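Local coordinates for protein aspartate aminotransferase (Giardia lamblia, PDB 3MEB) that probably catalyses the reversible, pyridoxal phosphate-dependent transfer of an amino group between L-aspartate and 2-oxoglutarate, giving oxaloacetate and L-glutamate, as a homodimer, at residues L343-F346 and Y347-K351. Residues are numbered along the deposited sequence; the frame is centred on the assembly and turned at random.
Sequences LQMF and YDNVK
Early in the long helix 340-370 of this class I aminotransferase, two i to i+4 CH-pi contacts, Leu343 with Tyr347 and Phe346 with Val350, are offset from each other by three residues. CD1 of Leu343 lies over one face of the Tyr347 ring, 3.9 Å from its centroid and offset toward the rim, nearest to Tyr347 CZ at 3.6 Å. Tyr347 has CG anti to its carbonyl carbon (chi1 -70°), which swings the ring back along the helix to meet the leucine; Phe105 of helix 97-108 touches both side chains. In the second pair the methyl CG2 of Val350 stands over a face of the Phe346 ring, 3.4 Å from Phe346 CE1. Phe346 is buried, its ring stacked on Phe279 and meeting Phe252 with the planes at about 65°. The two aromatic residues also touch, Phe346 CD2 to Tyr347 CD1 at 3.8 Å. The backbone carries regular alpha-helical bonding, four i+4 to i N-H...O=C bonds, among them Asn349 N to Met345 O at 2.8 Å. On a different side of the helix, Met345 CG packs 3.8 Å from Asn349 OD1, and OD1 of this buried asparagine accepts a hydrogen bond from the backbone N of Ala71, tying this turn to helix 70-81. Dispersion and CH-pi contact thus hold the two aromatic pairs, while the side-chain oxygen of Asn349, OD1, supplies a directional polar link to the neighbouring helix.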
loop_
_atom_site.group_PDB
_atom_site.type_symbol
_atom_site.label_atom_id
_atom_site.label_comp_id
_atom_site.label_asym_id
_atom_site.label_seq_id
_atom_site.Cartn_x
_atom_site.Cartn_y
_atom_site.Cartn_z
ATOM N N LEU A 343 -25.955 6.138 -2.296
ATOM C CA LEU A 343 -25.252 7.426 -2.439
ATOM C C LEU A 343 -25.971 8.468 -1.622
ATOM O O LEU A 343 -25.355 9.219 -0.884
ATOM C CB LEU A 343 -25.155 7.881 -3.888
ATOM C CG LEU A 343 -24.478 9.253 -4.124
ATOM C CD1 LEU A 343 -23.017 9.343 -3.606
ATOM C CD2 LEU A 343 -24.530 9.601 -5.621
ATOM N N GLN A 344 -27.294 8.507 -1.711
ATOM C CA GLN A 344 -28.045 9.452 -0.877
ATOM C C GLN A 344 -27.842 9.178 0.617
ATOM O O GLN A 344 -27.664 10.109 1.422
ATOM C CB GLN A 344 -29.536 9.457 -1.232
ATOM C CG GLN A 344 -30.284 10.612 -0.556
ATOM C CD GLN A 344 -29.645 11.980 -0.856
ATOM O OE1 GLN A 344 -29.319 12.743 0.066
ATOM N NE2 GLN A 344 -29.434 12.273 -2.141
ATOM N N MET A 345 -27.879 7.904 0.993
ATOM C CA MET A 345 -27.612 7.512 2.368
ATOM C C MET A 345 -26.222 7.989 2.788
ATOM O O MET A 345 -26.061 8.574 3.854
ATOM C CB MET A 345 -27.734 5.994 2.536
ATOM C CG MET A 345 -27.591 5.505 3.994
ATOM S SD MET A 345 -27.699 3.715 4.140
ATOM C CE MET A 345 -29.423 3.450 3.637
ATOM N N PHE A 346 -25.231 7.738 1.950
ATOM C CA PHE A 346 -23.874 8.240 2.201
ATOM C C PHE A 346 -23.851 9.735 2.473
ATOM O O PHE A 346 -23.262 10.188 3.458
ATOM C CB PHE A 346 -22.985 7.946 1.021
ATOM C CG PHE A 346 -21.646 8.619 1.105
ATOM C CD1 PHE A 346 -20.752 8.288 2.115
ATOM C CD2 PHE A 346 -21.296 9.574 0.195
ATOM C CE1 PHE A 346 -19.511 8.930 2.198
ATOM C CE2 PHE A 346 -20.077 10.200 0.271
ATOM C CZ PHE A 346 -19.185 9.869 1.288
ATOM N N TYR A 347 -24.479 10.512 1.600
ATOM C CA TYR A 347 -24.483 11.975 1.788
ATOM C C TYR A 347 -25.123 12.402 3.107
ATOM O O TYR A 347 -24.629 13.335 3.754
ATOM C CB TYR A 347 -25.222 12.678 0.659
ATOM C CG TYR A 347 -24.603 12.696 -0.720
ATOM C CD1 TYR A 347 -23.208 12.666 -0.924
ATOM C CD2 TYR A 347 -25.422 12.825 -1.848
ATOM C CE1 TYR A 347 -22.672 12.725 -2.221
ATOM C CE2 TYR A 347 -24.877 12.884 -3.142
ATOM C CZ TYR A 347 -23.519 12.845 -3.309
ATOM O OH TYR A 347 -23.027 12.910 -4.592
ATOM N N ASP A 348 -26.254 11.775 3.464
ATOM C CA ASP A 348 -26.938 11.989 4.746
ATOM C C ASP A 348 -26.016 11.614 5.933
ATOM O O ASP A 348 -25.967 12.310 6.950
ATOM C CB ASP A 348 -28.209 11.104 4.868
ATOM C CG ASP A 348 -29.319 11.468 3.861
ATOM O OD1 ASP A 348 -29.253 12.507 3.210
ATOM O OD2 ASP A 348 -30.309 10.716 3.741
ATOM N N ASN A 349 -25.275 10.512 5.774
ATOM C CA ASN A 349 -24.396 10.014 6.821
ATOM C C ASN A 349 -23.254 11.003 7.124
ATOM O O ASN A 349 -22.957 11.288 8.287
ATOM C CB ASN A 349 -23.756 8.679 6.408
ATOM C CG ASN A 349 -24.725 7.490 6.386
ATOM O OD1 ASN A 349 -24.377 6.453 5.793
ATOM N ND2 ASN A 349 -25.905 7.608 7.004
ATOM N N VAL A 350 -22.617 11.515 6.079
ATOM C CA VAL A 350 -21.565 12.529 6.207
ATOM C C VAL A 350 -22.123 13.830 6.869
ATOM O O VAL A 350 -21.486 14.388 7.762
ATOM C CB VAL A 350 -20.917 12.795 4.844
ATOM C CG1 VAL A 350 -19.800 13.870 4.911
ATOM C CG2 VAL A 350 -20.328 11.479 4.272
ATOM N N LYS A 351 -23.307 14.287 6.451
ATOM C CA LYS A 351 -23.965 15.431 7.123
ATOM C C LYS A 351 -24.181 15.179 8.627
ATOM O O LYS A 351 -23.936 16.077 9.434
ATOM C CB LYS A 351 -25.281 15.774 6.443
ATOM C CG LYS A 351 -25.119 16.512 5.097
ATOM C CD LYS A 351 -26.417 16.479 4.278
ATOM C CE LYS A 351 -26.343 17.239 2.943
ATOM N NZ LYS A 351 -25.584 18.545 2.990
#